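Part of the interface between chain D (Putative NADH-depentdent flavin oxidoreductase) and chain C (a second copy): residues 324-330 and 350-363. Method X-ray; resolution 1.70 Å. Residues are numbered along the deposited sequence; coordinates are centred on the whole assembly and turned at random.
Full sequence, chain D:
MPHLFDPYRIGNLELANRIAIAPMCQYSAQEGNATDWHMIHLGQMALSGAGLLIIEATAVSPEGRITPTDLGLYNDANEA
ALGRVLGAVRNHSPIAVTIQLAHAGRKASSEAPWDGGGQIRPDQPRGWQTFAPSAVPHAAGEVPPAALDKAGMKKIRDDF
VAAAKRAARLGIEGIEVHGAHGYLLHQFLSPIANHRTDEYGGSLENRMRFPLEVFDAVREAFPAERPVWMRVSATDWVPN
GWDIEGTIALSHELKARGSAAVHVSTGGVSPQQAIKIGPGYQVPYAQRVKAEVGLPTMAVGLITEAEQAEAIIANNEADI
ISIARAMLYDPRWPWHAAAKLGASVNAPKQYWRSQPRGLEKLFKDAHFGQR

Chain D (324-330) ARAMLYD
Chain C, residues 350-363: QYWRSQPRGLEKLF

A short, weakly bonded helix of chain D, about residues 325-329, packs against an irregular segment of chain C; the stretches bury 496 Å² between them, with no direct hydrogen bond across. In register, the CA atoms of R325(D) and S354(C) lie 5.1 Å apart. R325(D) and, about one turn on, the adjacent L328(D) and Y329(D) all point CA-to-CB toward chain C.

Y329(D) has the largest area covered by the other stretch, 106 Å² (phi/psi -82/-17, chi1 t at -165°, chi2 64°). Its ring reaches along 354-356: CD of P356(C) sits over one face, 3.8 Å from the ring centroid and 17° off the normal, a CH-pi contact; the puckered proline ring (C-gamma exo) offers its CD to the aromatic face. CE1 of Y329(D) lies 3.5 Å from CB of Q355(C), and OH of Y329(D) is 3.8 Å from both CD1 of L359(C) and CD2 of L362(C), the latter near the ring plane.

L328(D) (chi1 m, chi2 t) is buried. Its CB meets CB of S354(C) at 3.5 Å, and its CD2 lies 3.7 Å from CE1 of Y351(C) (chi1 m). S354(C) (-84/-20, chi1 p) turns its hydroxyl back on its own chain, OG donating to O of Y351(C) at 2.7 Å, so that this hydroxyl is not left unpaired against the leucine.

R325(D) is exposed and extended (chi1 m, chi2 and chi3 t). O of R353(C) lies over one guanidinium face, 3.3 Å from NH1 of R325(D), at an angle too poor for a hydrogen bond. Water 1 links the chains instead, accepting from NH1 of R325(D) at 3.2 Å and donating to O of Q355(C) at 3.0 Å.

Beyond Q355(C) (-84/154), a type II turn (356-359), with G358(C) at 96/-6, leads into a type I turn (359-362). NE2 of Q355(C) donates to O of L359(C) at 2.8 Å, tying segment to turns.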

# COMPACT_ATOMS: atom_id res chain seq x y z
N ALA D 324 8.33 -11.56 -6.29
CA ALA D 324 8.48 -10.23 -6.88
C ALA D 324 7.13 -9.76 -7.46
O ALA D 324 6.40 -9.07 -6.76
CB ALA D 324 9.63 -10.23 -7.86
N ARG D 325 6.84 -10.07 -8.73
CA ARG D 325 5.72 -9.52 -9.42
C ARG D 325 4.40 -9.75 -8.72
O ARG D 325 3.59 -8.84 -8.70
CB ARG D 325 5.66 -10.01 -10.87
CG ARG D 325 6.74 -9.35 -11.70
CD ARG D 325 6.56 -9.62 -13.18
NE ARG D 325 7.57 -8.93 -13.97
CZ ARG D 325 7.61 -8.89 -15.30
NH1 ARG D 325 6.69 -9.53 -16.02
NH2 ARG D 325 8.57 -8.20 -15.91
N ALA D 326 4.18 -10.94 -8.15
CA ALA D 326 2.90 -11.18 -7.48
C ALA D 326 2.69 -10.26 -6.28
O ALA D 326 1.54 -10.02 -5.93
CB ALA D 326 2.72 -12.64 -7.05
N MET D 327 3.78 -9.82 -5.65
CA MET D 327 3.70 -8.86 -4.55
C MET D 327 3.27 -7.49 -5.06
O MET D 327 2.62 -6.77 -4.31
CB MET D 327 5.03 -8.71 -3.80
CG MET D 327 5.44 -9.85 -2.91
SD MET D 327 4.32 -10.13 -1.50
CE MET D 327 3.86 -8.51 -0.93
N LEU D 328 3.65 -7.11 -6.30
CA LEU D 328 3.26 -5.80 -6.85
C LEU D 328 1.79 -5.82 -7.24
O LEU D 328 1.04 -4.87 -6.99
CB LEU D 328 4.10 -5.43 -8.05
CG LEU D 328 5.61 -5.35 -7.85
CD1 LEU D 328 6.31 -5.11 -9.16
CD2 LEU D 328 6.01 -4.37 -6.74
N TYR D 329 1.36 -6.94 -7.80
CA TYR D 329 -0.02 -7.11 -8.29
C TYR D 329 -0.95 -7.46 -7.15
O TYR D 329 -2.20 -7.35 -7.30
CB TYR D 329 -0.02 -8.23 -9.34
CG TYR D 329 -1.25 -8.30 -10.20
CD1 TYR D 329 -1.57 -7.26 -11.07
CD2 TYR D 329 -2.10 -9.44 -10.20
CE1 TYR D 329 -2.70 -7.31 -11.86
CE2 TYR D 329 -3.22 -9.50 -11.02
CZ TYR D 329 -3.50 -8.42 -11.87
OH TYR D 329 -4.60 -8.37 -12.69
N ASP D 330 -0.38 -7.91 -6.02
CA ASP D 330 -1.14 -8.20 -4.75
C ASP D 330 -0.23 -7.95 -3.53
O ASP D 330 0.44 -8.86 -3.01
CB ASP D 330 -1.65 -9.64 -4.73
CG ASP D 330 -2.43 -10.00 -3.48
OD1 ASP D 330 -2.72 -9.11 -2.62
OD2 ASP D 330 -2.73 -11.23 -3.35
N GLN C 350 5.62 2.43 -12.08
CA GLN C 350 6.44 1.53 -11.31
C GLN C 350 5.90 0.13 -11.27
O GLN C 350 6.67 -0.79 -11.07
CB GLN C 350 6.60 2.06 -9.87
CG GLN C 350 7.40 3.38 -9.76
CD GLN C 350 6.57 4.66 -9.94
OE1 GLN C 350 5.43 4.61 -10.38
NE2 GLN C 350 7.16 5.79 -9.62
N TYR C 351 4.59 0.00 -11.40
CA TYR C 351 3.89 -1.27 -11.33
C TYR C 351 3.37 -1.75 -12.68
O TYR C 351 2.71 -2.78 -12.73
CB TYR C 351 2.70 -1.13 -10.35
CG TYR C 351 3.05 -0.85 -8.92
CD1 TYR C 351 4.32 -1.13 -8.39
CD2 TYR C 351 2.08 -0.39 -8.04
CE1 TYR C 351 4.60 -0.92 -7.06
CE2 TYR C 351 2.38 -0.15 -6.70
CZ TYR C 351 3.64 -0.43 -6.23
OH TYR C 351 3.93 -0.22 -4.92
N TRP C 352 3.63 -1.04 -13.77
CA TRP C 352 3.23 -1.58 -15.08
C TRP C 352 3.76 -3.00 -15.39
O TRP C 352 3.03 -3.82 -15.94
CB TRP C 352 3.61 -0.62 -16.21
CG TRP C 352 2.89 0.64 -16.21
CD1 TRP C 352 1.74 0.97 -15.51
CD2 TRP C 352 3.21 1.80 -17.00
NE1 TRP C 352 1.35 2.25 -15.82
CE2 TRP C 352 2.23 2.79 -16.72
CE3 TRP C 352 4.26 2.12 -17.88
CZ2 TRP C 352 2.26 4.06 -17.28
CZ3 TRP C 352 4.27 3.40 -18.46
CH2 TRP C 352 3.29 4.33 -18.16
N ARG C 353 4.98 -3.33 -15.02
CA ARG C 353 5.48 -4.72 -15.28
C ARG C 353 4.68 -5.85 -14.55
O ARG C 353 4.89 -7.05 -14.81
CB ARG C 353 7.00 -4.87 -14.94
CG ARG C 353 8.00 -4.28 -15.95
CD ARG C 353 7.80 -4.86 -17.35
NE ARG C 353 8.88 -4.53 -18.28
CZ ARG C 353 8.76 -4.58 -19.60
NH1 ARG C 353 7.61 -4.90 -20.19
NH2 ARG C 353 9.80 -4.26 -20.35
N SER C 354 3.77 -5.47 -13.65
CA SER C 354 3.27 -6.40 -12.64
C SER C 354 2.12 -7.34 -13.01
O SER C 354 1.96 -8.34 -12.32
CB SER C 354 2.90 -5.67 -11.35
OG SER C 354 1.70 -4.93 -11.44
N GLN C 355 1.34 -7.06 -14.04
CA GLN C 355 0.18 -7.91 -14.26
C GLN C 355 0.60 -9.13 -15.05
O GLN C 355 1.64 -9.08 -15.76
CB GLN C 355 -1.01 -7.20 -14.93
CG GLN C 355 -0.98 -7.09 -16.45
CD GLN C 355 -0.11 -5.95 -16.88
OE1 GLN C 355 0.88 -5.66 -16.22
NE2 GLN C 355 -0.48 -5.28 -17.94
N PRO C 356 -0.14 -10.21 -14.88
CA PRO C 356 0.15 -11.35 -15.70
C PRO C 356 0.12 -11.07 -17.21
O PRO C 356 -0.57 -10.17 -17.70
CB PRO C 356 -0.93 -12.35 -15.31
CG PRO C 356 -1.24 -12.00 -13.89
CD PRO C 356 -1.22 -10.52 -13.90
N ARG C 357 0.90 -11.87 -17.93
CA ARG C 357 0.82 -11.92 -19.37
C ARG C 357 -0.61 -12.19 -19.82
O ARG C 357 -1.36 -12.91 -19.14
CB ARG C 357 1.73 -13.03 -19.89
CG ARG C 357 3.18 -12.78 -19.66
CD ARG C 357 3.66 -11.64 -20.53
NE ARG C 357 3.51 -11.96 -21.96
CZ ARG C 357 4.35 -12.72 -22.66
NH1 ARG C 357 5.43 -13.26 -22.07
NH2 ARG C 357 4.12 -12.94 -23.95
N GLY C 358 -0.99 -11.60 -20.95
CA GLY C 358 -2.36 -11.66 -21.44
C GLY C 358 -3.26 -10.49 -21.09
O GLY C 358 -4.38 -10.39 -21.58
N LEU C 359 -2.76 -9.57 -20.27
CA LEU C 359 -3.55 -8.41 -19.81
C LEU C 359 -2.83 -7.13 -20.25
O LEU C 359 -2.68 -6.15 -19.49
CB LEU C 359 -3.71 -8.50 -18.30
CG LEU C 359 -4.60 -9.63 -17.77
CD1 LEU C 359 -4.43 -9.73 -16.24
CD2 LEU C 359 -6.03 -9.34 -18.17
N GLU C 360 -2.40 -7.14 -21.52
CA GLU C 360 -1.56 -6.07 -22.02
C GLU C 360 -2.27 -4.71 -22.15
O GLU C 360 -1.56 -3.70 -22.32
CB GLU C 360 -0.82 -6.47 -23.33
CG GLU C 360 0.35 -7.44 -23.14
CD GLU C 360 -0.07 -8.88 -22.83
OE1 GLU C 360 -1.23 -9.28 -23.05
OE2 GLU C 360 0.77 -9.64 -22.29
N LYS C 361 -3.60 -4.69 -22.04
CA LYS C 361 -4.37 -3.46 -22.06
C LYS C 361 -4.89 -3.05 -20.70
O LYS C 361 -5.57 -2.07 -20.61
CB LYS C 361 -5.55 -3.58 -23.01
CG LYS C 361 -5.08 -3.72 -24.45
CD LYS C 361 -6.25 -3.54 -25.42
CE LYS C 361 -7.21 -4.72 -25.32
NZ LYS C 361 -8.15 -4.70 -26.46
N LEU C 362 -4.54 -3.77 -19.66
CA LEU C 362 -5.08 -3.48 -18.33
C LEU C 362 -4.73 -2.10 -17.85
O LEU C 362 -5.56 -1.44 -17.23
CB LEU C 362 -4.54 -4.48 -17.33
CG LEU C 362 -5.10 -4.43 -15.92
CD1 LEU C 362 -6.60 -4.69 -15.94
CD2 LEU C 362 -4.35 -5.45 -15.05
N PHE C 363 -3.48 -1.69 -18.05
CA PHE C 363 -3.04 -0.39 -17.57
C PHE C 363 -3.04 0.66 -18.70
O PHE C 363 -2.32 0.51 -19.70
CB PHE C 363 -1.69 -0.45 -16.91
CG PHE C 363 -1.60 -1.42 -15.73
CD1 PHE C 363 -2.60 -1.48 -14.75
CD2 PHE C 363 -0.49 -2.23 -15.59
CE1 PHE C 363 -2.47 -2.34 -13.65
CE2 PHE C 363 -0.37 -3.10 -14.51
CZ PHE C 363 -1.36 -3.14 -13.54
O HOH W 1 3.92 -11.00 -15.22